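Local coordinates for C381 turret protein (Sulfolobus turreted icosahedral virus, PDB 4IND) that contributes to the turrets of an archaeal virus, each chain folding into three jelly-roll domains and assembling as a pentamer, at residues I84-N90 against A112-I118; S93-T97 against P135-A139; H162-N166 against V243-G248; Y184-T190 against L249-F255. All coordinates share one frame. Residue numbers count along the deposited sequence, not the author numbering.

Contact 1: I84-N90 against A112-I118; sequences IKVYNTN and ANSEFEI
Two antiparallel strands of the first jelly-roll domain, 78-88 and 114-124, pair here; 114-124 is one of the two edge strands of its four-stranded sheet within the chain. The axes approach to 4.6 Å and run at 151°, with Ile84 opposite Ile118 and Tyr87 opposite Glu115. Ahead of the strand, Ala112 CA lies 3.4 Å from Asn90 O. Asn113, with left-handed backbone angles (50/46), gives its N to Asn90 O at 3.1 Å. Ser114 O accepts from Asn88 N at 2.9 Å, while the return bond from Ser114 N to Asn88 O is weak at 3.5 Å. Asn88 closes an Asx turn, its OD1 taking Asn90 N at 3.0 Å, and its ND2 is hydrogen-bonded to Phe92 O. Glu115 (chi1 t, chi2 m) forms a non-hydrogen-bonded pair with Tyr87 (chi1 t). Phe116 and Val86 exchange two bonds, Phe116 N to Val86 O at 2.8 Å and Val86 N to Phe116 O at 2.9 Å. Glu117 (m, m) forms a non-hydrogen-bonded pair with Lys85 (t, t, m, m), whose NZ makes salt bridges to Glu117 OE2 at 2.6 Å, to Glu115 OE2 at 3.2 Å and to Asp72 of a second subunit. On the other face Ile118 CD1 meets Val86 CG1 at 3.8 Å. Ile118 N binds Ile84 O at 2.9 Å, and Ile84 N binds Ile118 O at 2.8 Å.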
# COMPACT_ATOMS: atom_id res chain seq x y z
N ILE A 84 9.88 -14.05 -25.78
CA ILE A 84 9.61 -15.00 -26.86
C ILE A 84 10.62 -16.13 -26.79
O ILE A 84 11.81 -15.89 -26.97
CB ILE A 84 9.74 -14.33 -28.25
CG1 ILE A 84 9.09 -12.95 -28.25
CG2 ILE A 84 9.08 -15.23 -29.33
CD1 ILE A 84 9.15 -12.23 -29.62
N LYS A 85 10.16 -17.35 -26.52
CA LYS A 85 11.09 -18.49 -26.50
C LYS A 85 11.26 -18.97 -27.92
O LYS A 85 10.28 -19.35 -28.58
CB LYS A 85 10.58 -19.64 -25.63
CG LYS A 85 11.63 -20.76 -25.50
CD LYS A 85 11.13 -21.99 -24.72
CE LYS A 85 10.98 -21.69 -23.24
NZ LYS A 85 12.27 -21.35 -22.61
N VAL A 86 12.49 -18.96 -28.41
CA VAL A 86 12.70 -19.40 -29.80
C VAL A 86 13.82 -20.43 -29.86
O VAL A 86 14.57 -20.62 -28.89
CB VAL A 86 13.05 -18.23 -30.75
CG1 VAL A 86 11.96 -17.18 -30.76
CG2 VAL A 86 14.39 -17.62 -30.37
N TYR A 87 13.92 -21.11 -30.99
CA TYR A 87 15.00 -22.05 -31.22
C TYR A 87 15.51 -21.86 -32.66
O TYR A 87 14.73 -21.89 -33.63
CB TYR A 87 14.55 -23.51 -31.00
CG TYR A 87 15.66 -24.50 -31.31
CD1 TYR A 87 16.61 -24.82 -30.36
CD2 TYR A 87 15.76 -25.11 -32.57
CE1 TYR A 87 17.62 -25.72 -30.63
CE2 TYR A 87 16.78 -26.02 -32.86
CZ TYR A 87 17.71 -26.31 -31.88
OH TYR A 87 18.74 -27.20 -32.13
N ASN A 88 16.80 -21.64 -32.79
CA ASN A 88 17.39 -21.37 -34.09
C ASN A 88 17.77 -22.69 -34.75
O ASN A 88 18.73 -23.34 -34.34
CB ASN A 88 18.62 -20.48 -33.93
CG ASN A 88 19.28 -20.16 -35.28
OD1 ASN A 88 18.72 -20.44 -36.34
ND2 ASN A 88 20.47 -19.58 -35.24
N THR A 89 16.98 -23.11 -35.73
CA THR A 89 17.22 -24.40 -36.38
C THR A 89 18.33 -24.31 -37.40
O THR A 89 18.76 -25.33 -37.91
CB THR A 89 15.96 -24.95 -37.11
OG1 THR A 89 15.65 -24.10 -38.21
CG2 THR A 89 14.75 -25.02 -36.17
N ASN A 90 18.77 -23.10 -37.74
CA ASN A 90 19.86 -22.90 -38.69
C ASN A 90 21.23 -23.29 -38.12
O ASN A 90 21.46 -23.22 -36.92
CB ASN A 90 19.94 -21.42 -39.12
CG ASN A 90 18.62 -20.89 -39.70
OD1 ASN A 90 17.88 -20.38 -39.13
ND2 ASN A 90 18.43 -21.06 -40.77
N ALA A 112 23.72 -20.65 -33.58
CA ALA A 112 23.27 -21.80 -34.36
C ALA A 112 22.76 -22.93 -33.46
O ALA A 112 23.32 -23.20 -32.40
CB ALA A 112 24.39 -22.31 -35.24
N ASN A 113 21.68 -23.59 -33.88
CA ASN A 113 21.16 -24.77 -33.17
C ASN A 113 20.99 -24.58 -31.67
O ASN A 113 21.40 -25.43 -30.88
CB ASN A 113 22.08 -25.96 -33.40
CG ASN A 113 22.33 -26.23 -34.87
OD1 ASN A 113 21.40 -26.56 -35.60
ND2 ASN A 113 23.58 -26.10 -35.31
N SER A 114 20.39 -23.47 -31.27
CA SER A 114 20.20 -23.24 -29.84
C SER A 114 18.91 -22.54 -29.51
O SER A 114 18.37 -21.78 -30.31
CB SER A 114 21.40 -22.49 -29.25
OG SER A 114 21.59 -21.27 -29.91
N GLU A 115 18.43 -22.83 -28.30
CA GLU A 115 17.27 -22.16 -27.71
C GLU A 115 17.70 -20.76 -27.31
O GLU A 115 18.87 -20.53 -27.01
CB GLU A 115 16.83 -22.96 -26.48
CG GLU A 115 15.54 -22.47 -25.83
CD GLU A 115 15.76 -21.35 -24.82
OE1 GLU A 115 16.92 -21.12 -24.41
OE2 GLU A 115 14.77 -20.70 -24.43
N PHE A 116 16.77 -19.81 -27.31
CA PHE A 116 17.11 -18.43 -26.94
C PHE A 116 15.87 -17.71 -26.45
O PHE A 116 14.77 -17.97 -26.96
CB PHE A 116 17.66 -17.71 -28.17
CG PHE A 116 18.22 -16.33 -27.89
CD1 PHE A 116 19.57 -16.17 -27.60
CD2 PHE A 116 17.42 -15.21 -27.96
CE1 PHE A 116 20.11 -14.90 -27.37
CE2 PHE A 116 17.94 -13.93 -27.73
CZ PHE A 116 19.29 -13.78 -27.44
N GLU A 117 16.04 -16.81 -25.49
CA GLU A 117 14.93 -16.01 -24.95
C GLU A 117 15.06 -14.60 -25.50
O GLU A 117 15.99 -13.87 -25.19
CB GLU A 117 15.01 -15.93 -23.43
CG GLU A 117 15.07 -17.28 -22.75
CD GLU A 117 13.70 -17.89 -22.64
OE1 GLU A 117 12.77 -17.12 -22.36
OE2 GLU A 117 13.56 -19.11 -22.86
N ILE A 118 14.12 -14.22 -26.36
CA ILE A 118 14.06 -12.84 -26.82
C ILE A 118 13.29 -12.03 -25.79
O ILE A 118 12.12 -12.32 -25.53
CB ILE A 118 13.30 -12.76 -28.18
CG1 ILE A 118 14.11 -13.48 -29.28
CG2 ILE A 118 13.05 -11.32 -28.58
CD1 ILE A 118 13.36 -13.64 -30.59

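Contact 2: S93-T97 against P135-A139; sequences SVTVT and PPGLA
This is a small, mainly apolar packing contact inside the first jelly-roll domain, where the short strand 94-96 meets the turn leading into strand 138-147. No hydrogen bond joins the two segments, which bury 191 Å² between them; the nearest CA atoms, those of Val94 and Pro135, are 7.1 Å apart, so side chains fill the gap. Segment 93-97 is extended. Val94 (chi1 m) directs its CA-to-CB bond toward the turn and sets CB 3.8 Å from Pro135 CG, with CG2 4.1 Å from Leu138 CD2. Val96 (chi1 t) meets the same two residues, its CG2 lying 3.8 Å from Pro135 CD and 4.1 Å from Leu138 CD1. Between the valines, the CA-to-CB bond of Thr95 points away, yet Thr95 O comes within 3.7 Å of Pro135 CG. The opposing backbone makes a type II beta turn from Pro135 to Leu138, closed by a weak bond from Leu138 N to Pro135 O at 3.3 Å. Pro136 (-51/138) and Gly137 (96/-12) occupy its central positions; a CB on Gly137 would jam against the carbonyl O of Pro136. Leu138 also touches Val86 and Asn88 of strand 78-88. Strand 94-96 pairs with 108-110 through Val94 to Ile110 and Val96 to Tyr108. The arrangement is typical of a beta-sandwich interior, with aliphatic side chains of a two-stranded ribbon packed against the Pro135-Leu138 turn that leads into an inner strand of the four-stranded sheet.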
# COMPACT_ATOMS: atom_id res chain seq x y z
N SER A 93 24.29 -18.29 -37.10
CA SER A 93 23.67 -17.32 -36.22
C SER A 93 22.66 -16.50 -36.99
O SER A 93 22.82 -16.28 -38.20
CB SER A 93 24.74 -16.37 -35.66
OG SER A 93 25.55 -17.05 -34.74
N VAL A 94 21.61 -16.07 -36.31
CA VAL A 94 20.67 -15.11 -36.87
C VAL A 94 20.52 -13.97 -35.88
O VAL A 94 20.85 -14.12 -34.72
CB VAL A 94 19.30 -15.76 -37.16
CG1 VAL A 94 19.49 -16.94 -38.14
CG2 VAL A 94 18.63 -16.23 -35.88
N THR A 95 20.04 -12.83 -36.36
CA THR A 95 19.87 -11.68 -35.49
C THR A 95 18.41 -11.25 -35.45
O THR A 95 17.64 -11.48 -36.39
CB THR A 95 20.77 -10.50 -35.90
OG1 THR A 95 20.25 -9.89 -37.07
CG2 THR A 95 22.19 -10.96 -36.17
N VAL A 96 18.02 -10.66 -34.33
CA VAL A 96 16.68 -10.14 -34.17
C VAL A 96 16.83 -8.72 -33.64
O VAL A 96 17.79 -8.42 -32.92
CB VAL A 96 15.88 -11.02 -33.18
CG1 VAL A 96 14.77 -10.23 -32.55
CG2 VAL A 96 15.33 -12.26 -33.89
N THR A 97 15.91 -7.85 -34.02
CA THR A 97 15.92 -6.46 -33.57
C THR A 97 14.73 -6.20 -32.66
O THR A 97 13.60 -6.04 -33.15
CB THR A 97 15.89 -5.50 -34.77
OG1 THR A 97 16.99 -5.80 -35.65
CG2 THR A 97 15.97 -4.05 -34.32
N PRO A 135 13.55 -13.97 -38.38
CA PRO A 135 14.18 -14.50 -39.60
C PRO A 135 13.87 -15.98 -39.84
O PRO A 135 13.52 -16.71 -38.90
CB PRO A 135 15.69 -14.32 -39.33
CG PRO A 135 15.79 -14.39 -37.83
CD PRO A 135 14.53 -13.73 -37.30
N PRO A 136 14.01 -16.42 -41.09
CA PRO A 136 13.84 -17.83 -41.49
C PRO A 136 14.65 -18.79 -40.62
O PRO A 136 15.82 -18.52 -40.30
CB PRO A 136 14.38 -17.84 -42.93
CG PRO A 136 14.13 -16.46 -43.42
CD PRO A 136 14.39 -15.57 -42.24
N GLY A 137 14.03 -19.91 -40.25
CA GLY A 137 14.75 -20.93 -39.51
C GLY A 137 14.53 -20.83 -38.01
O GLY A 137 14.89 -21.74 -37.27
N LEU A 138 13.94 -19.73 -37.55
CA LEU A 138 13.62 -19.61 -36.12
C LEU A 138 12.31 -20.34 -35.83
O LEU A 138 11.29 -20.10 -36.48
CB LEU A 138 13.46 -18.15 -35.71
CG LEU A 138 14.61 -17.37 -35.11
CD1 LEU A 138 14.04 -16.14 -34.39
CD2 LEU A 138 15.47 -18.23 -34.16
N ALA A 139 12.35 -21.26 -34.88
CA ALA A 139 11.15 -21.88 -34.34
C ALA A 139 10.63 -20.97 -33.22
O ALA A 139 11.41 -20.49 -32.40
CB ALA A 139 11.50 -23.26 -33.78

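Contact 3: H162-N166 against V243-G248; sequences HTSGN and VTYGGG
An ST turn at the end of strand 155-163, in the second jelly-roll domain, packs into the glycine-rich loop between strands 238-243 and 253-262. Thr163 (chi1 t) builds the turn: its OG1 accepts from Gly165 N at 3.1 Å and donates to Asn166 O at 2.8 Å. Thr163 points its CA-to-CB bond toward the loop, with OG1 3.6 Å from CG1 of Val243 (chi1 t). Gly165 (132/-7) passes over Tyr245 (chi1 p, chi2 88°) with its CA 3.5 Å from the ring centroid and 17° off the ring normal, a CH-pi contact. Tyr245 also meets the rings of Phe197 and Phe253. The one hydrogen bond between the segments runs from Gly246 N to Gly165 O at 2.9 Å. The backbones come close here, with the CA atoms of Gly165 and the poorly ordered Gly247 4.0 Å apart. Gly165 CA makes a CH...O contact with Gly246 O at 3.6 Å. The CA-to-CB bond of Asn166 points away, and its OD1 is hydrogen-bonded to Thr105 OG1. Glycine at 165 is required twice over: a CB would fall 2.1 Å from Gly246 O and jam against the carbonyl of Ser164, so its absence lets the backbone lie against Gly246 and Gly247 while Gly165 CA rests on the Tyr245 ring.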
# COMPACT_ATOMS: atom_id res chain seq x y z
N HIS A 162 22.97 -5.91 -28.15
CA HIS A 162 24.15 -5.42 -28.86
C HIS A 162 23.95 -4.05 -29.47
O HIS A 162 22.94 -3.80 -30.14
CB HIS A 162 24.55 -6.39 -30.00
CG HIS A 162 24.96 -7.74 -29.53
ND1 HIS A 162 26.25 -8.04 -29.17
CD2 HIS A 162 24.25 -8.87 -29.34
CE1 HIS A 162 26.32 -9.30 -28.79
NE2 HIS A 162 25.12 -9.83 -28.89
N THR A 163 24.94 -3.18 -29.29
CA THR A 163 24.89 -1.87 -29.93
C THR A 163 26.24 -1.53 -30.50
O THR A 163 27.28 -1.96 -29.99
CB THR A 163 24.41 -0.74 -28.97
OG1 THR A 163 24.41 0.50 -29.68
CG2 THR A 163 25.36 -0.62 -27.73
N SER A 164 26.23 -0.76 -31.57
CA SER A 164 27.48 -0.28 -32.10
C SER A 164 27.52 1.24 -32.11
O SER A 164 28.31 1.85 -32.83
CB SER A 164 27.74 -0.87 -33.49
OG SER A 164 26.65 -0.58 -34.34
N GLY A 165 26.67 1.87 -31.30
CA GLY A 165 26.72 3.32 -31.17
C GLY A 165 25.41 4.08 -31.29
O GLY A 165 25.36 5.29 -31.08
N ASN A 166 24.34 3.38 -31.64
CA ASN A 166 23.01 3.99 -31.58
C ASN A 166 21.98 2.99 -31.10
O ASN A 166 22.29 1.81 -30.93
CB ASN A 166 22.61 4.62 -32.91
CG ASN A 166 22.76 3.67 -34.06
OD1 ASN A 166 22.46 2.48 -33.93
ND2 ASN A 166 23.25 4.17 -35.19
N VAL A 243 21.49 5.40 -26.86
CA VAL A 243 22.93 5.16 -27.04
C VAL A 243 23.43 6.31 -27.91
O VAL A 243 22.90 6.54 -29.00
CB VAL A 243 23.20 3.82 -27.75
CG1 VAL A 243 24.70 3.61 -27.91
CG2 VAL A 243 22.58 2.66 -26.97
N THR A 244 24.46 7.02 -27.47
CA THR A 244 24.83 8.27 -28.14
C THR A 244 26.23 8.32 -28.73
O THR A 244 26.59 9.31 -29.36
CB THR A 244 24.65 9.48 -27.19
OG1 THR A 244 25.48 9.28 -26.04
CG2 THR A 244 23.20 9.64 -26.74
N TYR A 245 27.03 7.29 -28.50
CA TYR A 245 28.44 7.40 -28.87
C TYR A 245 28.74 7.35 -30.37
O TYR A 245 29.81 7.73 -30.81
CB TYR A 245 29.33 6.43 -28.07
CG TYR A 245 29.14 4.95 -28.33
CD1 TYR A 245 29.85 4.32 -29.34
CD2 TYR A 245 28.29 4.19 -27.55
CE1 TYR A 245 29.71 2.96 -29.57
CE2 TYR A 245 28.15 2.84 -27.77
CZ TYR A 245 28.87 2.23 -28.78
OH TYR A 245 28.74 0.88 -29.02
N GLY A 246 27.78 6.89 -31.16
CA GLY A 246 27.88 7.05 -32.60
C GLY A 246 28.18 5.77 -33.35
O GLY A 246 29.17 5.10 -33.07
N GLY A 247 27.32 5.47 -34.33
CA GLY A 247 27.31 4.20 -35.03
C GLY A 247 28.62 3.69 -35.62
O GLY A 247 28.85 2.47 -35.67
N GLY A 248 29.48 4.59 -36.08
CA GLY A 248 30.68 4.15 -36.76
C GLY A 248 31.95 4.17 -35.93
O GLY A 248 33.05 4.02 -36.45

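Contact 4: Y184-T190 against L249-F255; sequences YSYNNTT and LGVPFTF
Strands 176-187 and 253-262 run antiparallel, their axes 4.6 Å apart at 169°, with Tyr184 opposite Phe255 and Tyr186 opposite Phe253. Ser185 and Thr254 satisfy each other's backbone: Ser185 N to Thr254 O and Thr254 N to Ser185 O are both 2.8 Å. Asn187 N continues the ladder to Pro252 O at 3.0 Å; Pro252, lacking an NH, returns no bond. Gly250 O accepts twice from Thr189 (chi1 p), from N at 3.2 Å and OG1 at 2.8 Å. Asn188 OD1 accepts twice from Thr190, from N at 2.8 Å in an Asx turn and from OG1 at 2.6 Å, while its ND2 is taken by Thr192 and Pro217. Ser185 OG is bonded to Lys159. Tyr186 CB (chi1 p) makes a CH-pi contact with the Phe253 ring (chi1 m), 3.5 Å from its centroid, and Tyr184 CD1 (chi1 p) lies 3.7 Å from Phe253 CE1. Strands 155-163 and 221-232 flank the pair in this jelly-roll sheet, and Ile213 and Ile216 of the other sheet touch Phe253.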
# COMPACT_ATOMS: atom_id res chain seq x y z
N TYR A 184 27.44 -4.00 -18.61
CA TYR A 184 27.87 -3.92 -20.00
C TYR A 184 29.24 -4.53 -20.18
O TYR A 184 29.98 -4.68 -19.22
CB TYR A 184 27.91 -2.47 -20.47
CG TYR A 184 28.89 -1.62 -19.71
CD1 TYR A 184 30.25 -1.64 -20.02
CD2 TYR A 184 28.48 -0.81 -18.65
CE1 TYR A 184 31.17 -0.87 -19.32
CE2 TYR A 184 29.41 -0.03 -17.94
CZ TYR A 184 30.74 -0.08 -18.29
OH TYR A 184 31.65 0.67 -17.60
N SER A 185 29.55 -4.92 -21.43
CA SER A 185 30.90 -5.26 -21.85
C SER A 185 31.17 -4.52 -23.14
O SER A 185 30.24 -4.31 -23.94
CB SER A 185 31.05 -6.76 -22.10
OG SER A 185 30.85 -7.52 -20.93
N TYR A 186 32.40 -4.10 -23.35
CA TYR A 186 32.75 -3.44 -24.60
C TYR A 186 34.02 -4.01 -25.18
O TYR A 186 34.85 -4.61 -24.48
CB TYR A 186 32.91 -1.93 -24.39
CG TYR A 186 34.09 -1.58 -23.51
CD1 TYR A 186 35.37 -1.57 -24.02
CD2 TYR A 186 33.91 -1.29 -22.18
CE1 TYR A 186 36.45 -1.26 -23.22
CE2 TYR A 186 34.97 -0.97 -21.37
CZ TYR A 186 36.24 -0.96 -21.89
OH TYR A 186 37.27 -0.64 -21.05
N ASN A 187 34.18 -3.81 -26.49
CA ASN A 187 35.44 -4.11 -27.14
C ASN A 187 35.84 -2.90 -27.98
O ASN A 187 35.19 -2.58 -28.98
CB ASN A 187 35.32 -5.36 -28.01
CG ASN A 187 36.61 -5.68 -28.74
OD1 ASN A 187 37.69 -5.26 -28.31
ND2 ASN A 187 36.51 -6.41 -29.84
N ASN A 188 36.89 -2.21 -27.57
CA ASN A 188 37.41 -1.10 -28.35
C ASN A 188 38.36 -1.67 -29.38
O ASN A 188 39.46 -2.09 -29.05
CB ASN A 188 38.14 -0.09 -27.46
CG ASN A 188 38.67 1.10 -28.23
OD1 ASN A 188 38.42 1.25 -29.43
ND2 ASN A 188 39.42 1.95 -27.54
N THR A 189 37.94 -1.76 -30.63
CA THR A 189 38.82 -2.35 -31.61
C THR A 189 39.85 -1.32 -32.07
O THR A 189 40.73 -1.63 -32.86
CB THR A 189 38.03 -2.91 -32.77
OG1 THR A 189 37.23 -1.86 -33.32
CG2 THR A 189 37.11 -4.04 -32.29
N THR A 190 39.74 -0.10 -31.55
CA THR A 190 40.63 0.99 -31.93
C THR A 190 41.78 1.15 -30.95
O THR A 190 41.69 0.73 -29.81
CB THR A 190 39.89 2.35 -31.99
OG1 THR A 190 39.91 2.97 -30.70
CG2 THR A 190 38.46 2.17 -32.44
N LEU A 249 31.80 4.34 -34.62
CA LEU A 249 32.96 4.55 -33.76
C LEU A 249 33.92 3.36 -33.67
O LEU A 249 35.12 3.54 -33.57
CB LEU A 249 32.53 4.98 -32.35
CG LEU A 249 33.65 5.65 -31.56
CD1 LEU A 249 34.08 6.91 -32.25
CD2 LEU A 249 33.24 5.95 -30.14
N GLY A 250 33.40 2.14 -33.70
CA GLY A 250 34.26 0.97 -33.63
C GLY A 250 34.45 0.45 -32.20
O GLY A 250 35.45 -0.19 -31.87
N VAL A 251 33.47 0.76 -31.35
CA VAL A 251 33.46 0.26 -29.98
C VAL A 251 32.15 -0.44 -29.67
O VAL A 251 31.28 0.13 -29.02
CB VAL A 251 33.66 1.39 -28.97
CG1 VAL A 251 33.81 0.81 -27.58
CG2 VAL A 251 34.87 2.23 -29.34
N PRO A 252 32.01 -1.70 -30.12
CA PRO A 252 30.74 -2.40 -29.85
C PRO A 252 30.55 -2.68 -28.36
O PRO A 252 31.52 -3.04 -27.67
CB PRO A 252 30.89 -3.71 -30.63
CG PRO A 252 32.35 -3.86 -30.89
CD PRO A 252 32.90 -2.46 -31.01
N PHE A 253 29.33 -2.50 -27.88
CA PHE A 253 28.94 -2.85 -26.52
C PHE A 253 27.93 -3.98 -26.55
O PHE A 253 27.15 -4.13 -27.51
CB PHE A 253 28.29 -1.65 -25.80
CG PHE A 253 29.28 -0.68 -25.17
CD1 PHE A 253 29.37 -0.58 -23.78
CD2 PHE A 253 30.06 0.14 -25.95
CE1 PHE A 253 30.26 0.32 -23.19
CE2 PHE A 253 30.96 1.04 -25.37
CZ PHE A 253 31.05 1.12 -23.99
N THR A 254 27.92 -4.77 -25.48
CA THR A 254 26.81 -5.68 -25.19
C THR A 254 26.36 -5.32 -23.79
O THR A 254 27.18 -5.14 -22.91
CB THR A 254 27.26 -7.13 -25.22
OG1 THR A 254 27.87 -7.42 -26.48
CG2 THR A 254 26.05 -8.05 -25.03
N PHE A 255 25.05 -5.19 -23.58
CA PHE A 255 24.59 -4.76 -22.26
C PHE A 255 23.26 -5.40 -21.88
O PHE A 255 22.53 -5.92 -22.74
CB PHE A 255 24.54 -3.23 -22.18
CG PHE A 255 23.48 -2.61 -23.06
CD1 PHE A 255 22.23 -2.29 -22.54
CD2 PHE A 255 23.75 -2.33 -24.39
CE1 PHE A 255 21.25 -1.70 -23.36
CE2 PHE A 255 22.79 -1.75 -25.21
CZ PHE A 255 21.53 -1.44 -24.70

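How the contacts relate
The four contacts form two interlocked pairs, one in each of the first two jelly-roll domains. Contacts 1 and 2 have centres 8 Å apart and alternate along the chain; Thr89 OG1 meets Gly137 O at 2.6 Å, joining the loops at the strand ends, and Tyr87 O meets Ala139 N at 2.8 Å, joining strands 78-88 and 138-147. Contacts 3 and 4 are linked the same way, with centres 9 Å apart: Thr163 O lies 3.0 Å from Phe253 N, and Tyr245 OH 2.7 Å from Val251 O. Between the pairs there is no touch, the nearest atoms being about 7 Å apart. The Tyr184 side chain of contact 4 lies about 13 Å from a bound dihydrogenphosphate ion.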